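Local coordinates for chitin deacetylase (Bombyx mori, PDB 5ZNT), which removes N-acetyl groups from the N-acetyl-D-glucosamine residues of chitin, yielding chitosan and acetate, as a zinc-dependent carbohydrate esterase of family 4, at residues W120-A125 against W369-T374; G126-I131 against Q164-D169. All coordinates share one frame; numbering follows the deposited sequence.

Interaction 1 (W120-A125 against W369-T374); sequences WGKEMA and WLNDPT
Methyl CD2 of Leu370 sits on one face of the Glu123 carboxylate, almost directly above its carbon (CD2 to Glu123 CD, 3.7 Å), while the carboxylate oxygens are bonded elsewhere: OE2 to Thr104 OG1 and OE1, weakly, to the backbone N of Ile103. The other flat group, the Asn371 amide, meets Lys122 at its oxygen, with NZ lying in the carbonyl plane. The contact lays a type I beta turn, Trp369 to Asp372, from the C-terminal tail against helix 117-134 of the family 4 deacetylase domain. Thr104 and Ile103 belong to the HxxxH motif whose His101 and His105 bind the zinc, and the side chain of Glu123 is about 7 Å from that of His105. Glu123 therefore ties the helix to the zinc-binding loop and presents a carboxylate face to the leucine methyl. A bend at chi2 (-78°) folds its CD back so that the carboxylate reaches Leu370, although its CB points away from the turn. Leu370 CD2 also packs on Lys122 CB at 3.9 Å. Farther out, Lys122 bends at chi3 (119°, well away from a staggered value) and gives NZ to Asn371 OD1 at 2.8 Å, with a C=O...N angle of 160°. One water joins the two backbones, donating to Lys122 O at 2.8 Å and to Leu370 O at 2.7 Å.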
loop_
_atom_site.group_PDB
_atom_site.type_symbol
_atom_site.label_atom_id
_atom_site.label_comp_id
_atom_site.label_asym_id
_atom_site.label_seq_id
_atom_site.Cartn_x
_atom_site.Cartn_y
_atom_site.Cartn_z
ATOM N N TRP A 120 -18.421 4.566 -0.317
ATOM C CA TRP A 120 -16.961 4.597 -0.350
ATOM C C TRP A 120 -16.423 5.601 0.657
ATOM O O TRP A 120 -15.410 5.342 1.317
ATOM C CB TRP A 120 -16.465 4.944 -1.760
ATOM C CG TRP A 120 -16.435 3.760 -2.650
ATOM C CD1 TRP A 120 -17.379 3.398 -3.591
ATOM C CD2 TRP A 120 -15.425 2.752 -2.685
ATOM N NE1 TRP A 120 -17.005 2.226 -4.207
ATOM C CE2 TRP A 120 -15.819 1.798 -3.661
ATOM C CE3 TRP A 120 -14.229 2.548 -1.973
ATOM C CZ2 TRP A 120 -15.049 0.675 -3.958
ATOM C CZ3 TRP A 120 -13.461 1.434 -2.274
ATOM C CH2 TRP A 120 -13.875 0.511 -3.262
ATOM N N GLY A 121 -17.077 6.757 0.772
ATOM C CA GLY A 121 -16.635 7.766 1.721
ATOM C C GLY A 121 -16.760 7.294 3.156
ATOM O O GLY A 121 -15.827 7.453 3.949
ATOM N N LYS A 122 -17.893 6.675 3.503
ATOM C CA LYS A 122 -18.057 6.198 4.879
ATOM C C LYS A 122 -17.011 5.152 5.223
ATOM O O LYS A 122 -16.471 5.156 6.332
ATOM C CB LYS A 122 -19.458 5.636 5.095
ATOM C CG LYS A 122 -20.542 6.728 5.094
ATOM C CD LYS A 122 -21.931 6.102 5.107
ATOM C CE LYS A 122 -22.706 6.495 6.340
ATOM N NZ LYS A 122 -23.965 5.707 6.447
ATOM N N GLU A 123 -16.707 4.256 4.282
ATOM C CA GLU A 123 -15.712 3.212 4.523
ATOM C C GLU A 123 -14.306 3.792 4.610
ATOM O O GLU A 123 -13.548 3.445 5.513
ATOM C CB GLU A 123 -15.770 2.151 3.419
ATOM C CG GLU A 123 -17.003 1.226 3.496
ATOM C CD GLU A 123 -16.844 0.162 4.578
ATOM O OE1 GLU A 123 -15.855 0.219 5.332
ATOM O OE2 GLU A 123 -17.689 -0.745 4.670
ATOM N N MET A 124 -13.927 4.661 3.664
ATOM C CA MET A 124 -12.517 5.042 3.547
ATOM C C MET A 124 -12.218 6.348 4.274
ATOM O O MET A 124 -11.257 6.421 5.048
ATOM C CB MET A 124 -12.119 5.132 2.059
ATOM C CG MET A 124 -12.243 3.759 1.332
ATOM S SD MET A 124 -11.317 2.482 2.215
ATOM C CE MET A 124 -11.535 1.140 1.054
ATOM N N ALA A 125 -13.015 7.395 4.034
ATOM C CA ALA A 125 -12.815 8.621 4.803
ATOM C C ALA A 125 -13.124 8.390 6.278
ATOM O O ALA A 125 -12.471 8.977 7.145
ATOM C CB ALA A 125 -13.674 9.760 4.250
ATOM N N TRP A 369 -17.573 2.996 14.237
ATOM C CA TRP A 369 -17.985 2.232 13.062
ATOM C C TRP A 369 -18.465 3.210 11.994
ATOM O O TRP A 369 -18.271 4.429 12.104
ATOM C CB TRP A 369 -19.054 1.184 13.432
ATOM C CG TRP A 369 -19.126 -0.044 12.474
ATOM C CD1 TRP A 369 -20.117 -0.329 11.555
ATOM C CD2 TRP A 369 -18.173 -1.116 12.374
ATOM N NE1 TRP A 369 -19.831 -1.517 10.897
ATOM C CE2 TRP A 369 -18.660 -2.027 11.391
ATOM C CE3 TRP A 369 -16.960 -1.398 13.021
ATOM C CZ2 TRP A 369 -17.961 -3.178 11.023
ATOM C CZ3 TRP A 369 -16.266 -2.564 12.671
ATOM C CH2 TRP A 369 -16.778 -3.444 11.676
ATOM N N LEU A 370 -19.099 2.673 10.949
ATOM C CA LEU A 370 -19.464 3.460 9.762
ATOM C C LEU A 370 -20.212 4.742 10.110
ATOM O O LEU A 370 -19.913 5.814 9.570
ATOM C CB LEU A 370 -20.350 2.621 8.832
ATOM C CG LEU A 370 -19.713 1.579 7.921
ATOM C CD1 LEU A 370 -20.845 0.790 7.234
ATOM C CD2 LEU A 370 -18.830 2.276 6.902
ATOM N N ASN A 371 -21.244 4.646 10.938
ATOM C CA ASN A 371 -22.063 5.825 11.212
ATOM C C ASN A 371 -21.528 6.671 12.365
ATOM O O ASN A 371 -22.090 7.725 12.645
ATOM C CB ASN A 371 -23.503 5.422 11.516
ATOM C CG ASN A 371 -24.216 4.848 10.296
ATOM O OD1 ASN A 371 -23.840 5.134 9.159
ATOM N ND2 ASN A 371 -25.243 4.046 10.529
ATOM N N ASP A 372 -20.469 6.237 13.041
ATOM C CA ASP A 372 -19.899 6.988 14.161
ATOM C C ASP A 372 -18.407 6.688 14.234
ATOM O O ASP A 372 -17.930 5.984 15.133
ATOM C CB ASP A 372 -20.610 6.630 15.465
ATOM C CG ASP A 372 -20.170 7.485 16.626
ATOM O OD1 ASP A 372 -19.453 8.491 16.405
ATOM O OD2 ASP A 372 -20.502 7.129 17.764
ATOM N N PRO A 373 -17.627 7.220 13.295
ATOM C CA PRO A 373 -16.195 6.884 13.282
ATOM C C PRO A 373 -15.413 7.490 14.442
ATOM O O PRO A 373 -14.322 6.988 14.751
ATOM C CB PRO A 373 -15.714 7.418 11.913
ATOM C CG PRO A 373 -16.730 8.450 11.508
ATOM C CD PRO A 373 -18.050 7.977 12.099
ATOM N N THR A 374 -15.916 8.552 15.099
ATOM C CA THR A 374 -15.207 9.064 16.274
ATOM C C THR A 374 -15.541 8.286 17.532
ATOM O O THR A 374 -14.822 8.425 18.540
ATOM C CB THR A 374 -15.518 10.543 16.528
ATOM O OG1 THR A 374 -16.903 10.692 16.835
ATOM C CG2 THR A 374 -15.189 11.392 15.306
HETATM O O HOH W 1 -17.654 6.666 8.340
#

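Interaction 2 (G126-I131 against Q164-D169); sequences GMRVII and QAFLYD
Arg128 leaves its helix directed at Phe166, its CB 4.2 Å from CZ on the ring rim. CG stands anti to the backbone N, and the extended chi1 and chi2 carry CD to 4.0 Å from Phe166 CE1; a turn at chi3 (59°) then swings NE and the guanidinium over the ring. NE passes Phe166 CZ, and the guanidinium stacks flat on the phenyl, planes 12° apart, with NH1 3.7 Å above the ring plane and over its centre. This cation-pi pair lies at the C-terminal end of helix 154-163, which closes in a Schellman motif with Ala165 at positive phi; Met160 and Met161 of that helix also touch Phe166. At the arginine tip both terminal nitrogens grip one atom, the backbone O of Gln164, NH1 at 2.9 Å and NH2 at 3.0 Å. That oxygen lies close to the guanidinium plane, so one planar group uses its edge for the carbonyl and a face for the ring. NH2 comes onto a lone pair, whereas NH1 is tilted 27° from the carbonyl plane. The partial negative charge of the helix end probably favours the cation here. Beside NH2, Gln164 OE1 approaches to 3.2 Å at an angle too poor for a hydrogen bond.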
loop_
_atom_site.group_PDB
_atom_site.type_symbol
_atom_site.label_atom_id
_atom_site.label_comp_id
_atom_site.label_asym_id
_atom_site.label_seq_id
_atom_site.Cartn_x
_atom_site.Cartn_y
_atom_site.Cartn_z
ATOM N N GLY A 126 -14.112 7.542 6.576
ATOM C CA GLY A 126 -14.368 7.176 7.959
ATOM C C GLY A 126 -13.180 6.501 8.611
ATOM O O GLY A 126 -12.803 6.829 9.736
ATOM N N MET A 127 -12.557 5.548 7.904
ATOM C CA MET A 127 -11.393 4.878 8.474
ATOM C C MET A 127 -10.255 5.867 8.691
ATOM O O MET A 127 -9.532 5.775 9.693
ATOM C CB MET A 127 -10.927 3.727 7.572
ATOM C CG MET A 127 -9.713 2.961 8.112
ATOM S SD MET A 127 -9.961 2.345 9.826
ATOM C CE MET A 127 -8.353 1.638 10.210
ATOM N N ARG A 128 -10.081 6.825 7.771
ATOM C CA ARG A 128 -9.087 7.879 8.005
ATOM C C ARG A 128 -9.383 8.653 9.291
ATOM O O ARG A 128 -8.464 8.996 10.051
ATOM C CB ARG A 128 -9.020 8.834 6.806
ATOM C CG ARG A 128 -7.995 9.999 6.997
ATOM C CD ARG A 128 -7.872 10.871 5.715
ATOM N NE ARG A 128 -9.161 11.442 5.352
ATOM C CZ ARG A 128 -9.410 12.032 4.189
ATOM N NH1 ARG A 128 -8.451 12.130 3.281
ATOM N NH2 ARG A 128 -10.616 12.522 3.935
ATOM N N VAL A 129 -10.656 8.949 9.551
ATOM C CA VAL A 129 -11.009 9.655 10.790
ATOM C C VAL A 129 -10.633 8.821 12.015
ATOM O O VAL A 129 -10.068 9.336 12.991
ATOM C CB VAL A 129 -12.511 9.998 10.785
ATOM C CG1 VAL A 129 -13.028 10.291 12.214
ATOM C CG2 VAL A 129 -12.801 11.171 9.836
ATOM N N ILE A 130 -10.950 7.525 11.988
ATOM C CA ILE A 130 -10.616 6.649 13.112
ATOM C C ILE A 130 -9.122 6.671 13.386
ATOM O O ILE A 130 -8.676 6.845 14.534
ATOM C CB ILE A 130 -11.113 5.216 12.837
ATOM C CG1 ILE A 130 -12.636 5.210 12.660
ATOM C CG2 ILE A 130 -10.692 4.266 13.980
ATOM C CD1 ILE A 130 -13.203 3.816 12.313
ATOM N N ILE A 131 -8.317 6.490 12.336
ATOM C CA ILE A 131 -6.864 6.454 12.510
ATOM C C ILE A 131 -6.354 7.773 13.062
ATOM O O ILE A 131 -5.575 7.798 14.027
ATOM C CB ILE A 131 -6.163 6.135 11.184
ATOM C CG1 ILE A 131 -6.496 4.700 10.730
ATOM C CG2 ILE A 131 -4.650 6.314 11.340
ATOM C CD1 ILE A 131 -6.044 4.430 9.282
ATOM N N GLN A 164 -12.516 13.636 -1.208
ATOM C CA GLN A 164 -11.974 13.474 0.140
ATOM C C GLN A 164 -10.493 13.802 0.227
ATOM O O GLN A 164 -9.904 13.672 1.307
ATOM C CB GLN A 164 -12.223 12.038 0.625
ATOM C CG GLN A 164 -13.704 11.742 0.886
ATOM C CD GLN A 164 -14.281 12.695 1.924
ATOM O OE1 GLN A 164 -13.629 13.011 2.911
ATOM N NE2 GLN A 164 -15.502 13.159 1.693
ATOM N N ALA A 165 -9.868 14.192 -0.888
ATOM C CA ALA A 165 -8.474 14.622 -0.895
ATOM C C ALA A 165 -7.536 13.488 -0.486
ATOM O O ALA A 165 -6.526 13.705 0.181
ATOM C CB ALA A 165 -8.262 15.852 -0.009
ATOM N N PHE A 166 -7.863 12.267 -0.896
ATOM C CA PHE A 166 -6.880 11.197 -0.808
ATOM C C PHE A 166 -5.840 11.400 -1.908
ATOM O O PHE A 166 -6.130 11.976 -2.961
ATOM C CB PHE A 166 -7.555 9.827 -0.942
ATOM C CG PHE A 166 -8.223 9.341 0.336
ATOM C CD1 PHE A 166 -7.462 8.841 1.391
ATOM C CD2 PHE A 166 -9.604 9.401 0.484
ATOM C CE1 PHE A 166 -8.072 8.402 2.559
ATOM C CE2 PHE A 166 -10.221 8.952 1.655
ATOM C CZ PHE A 166 -9.451 8.460 2.694
ATOM N N LEU A 167 -4.615 10.932 -1.659
ATOM C CA LEU A 167 -3.560 11.127 -2.650
ATOM C C LEU A 167 -3.556 10.008 -3.685
ATOM O O LEU A 167 -3.467 10.262 -4.892
ATOM C CB LEU A 167 -2.201 11.211 -1.962
ATOM C CG LEU A 167 -0.985 11.344 -2.883
ATOM C CD1 LEU A 167 -1.068 12.661 -3.684
ATOM C CD2 LEU A 167 0.304 11.242 -2.056
ATOM N N TYR A 168 -3.652 8.761 -3.243
ATOM C CA TYR A 168 -3.504 7.680 -4.193
ATOM C C TYR A 168 -4.385 6.515 -3.813
ATOM O O TYR A 168 -4.737 6.318 -2.643
ATOM C CB TYR A 168 -2.054 7.197 -4.302
ATOM C CG TYR A 168 -1.534 6.505 -3.056
ATOM C CD1 TYR A 168 -1.676 5.127 -2.888
ATOM C CD2 TYR A 168 -0.924 7.233 -2.043
ATOM C CE1 TYR A 168 -1.203 4.486 -1.739
ATOM C CE2 TYR A 168 -0.457 6.604 -0.885
ATOM C CZ TYR A 168 -0.592 5.234 -0.751
ATOM O OH TYR A 168 -0.147 4.608 0.386
ATOM N N ASP A 169 -4.700 5.726 -4.830
ATOM C CA ASP A 169 -5.279 4.410 -4.688
ATOM C C ASP A 169 -4.236 3.358 -5.044
ATOM O O ASP A 169 -3.361 3.587 -5.887
ATOM C CB ASP A 169 -6.493 4.266 -5.601
ATOM C CG ASP A 169 -7.013 2.866 -5.631
ATOM O OD1 ASP A 169 -7.570 2.428 -4.604
ATOM O OD2 ASP A 169 -6.846 2.176 -6.655
#

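Both contacts use helix 117-134, interaction 1 its earlier part and interaction 2 the part that follows directly, and their centres lie 10 Å apart. Along the chain interaction 2 spans the shorter distance, its segments separated by 32 residues; it joins the helix to the turn that leads from helix 154-163 toward strand 168-169, and it is nested within the long loop that interaction 1 closes with the C-terminal tail. The two also touch: Ala125 CB meets Gln164 OE1, Met124 O meets Phe166 CZ, and Pro373 packs on Ile130. One helix thus joins the C-terminal tail to the deacetylase domain on one flank and the 164-169 connection on another, close to the zinc-binding loop.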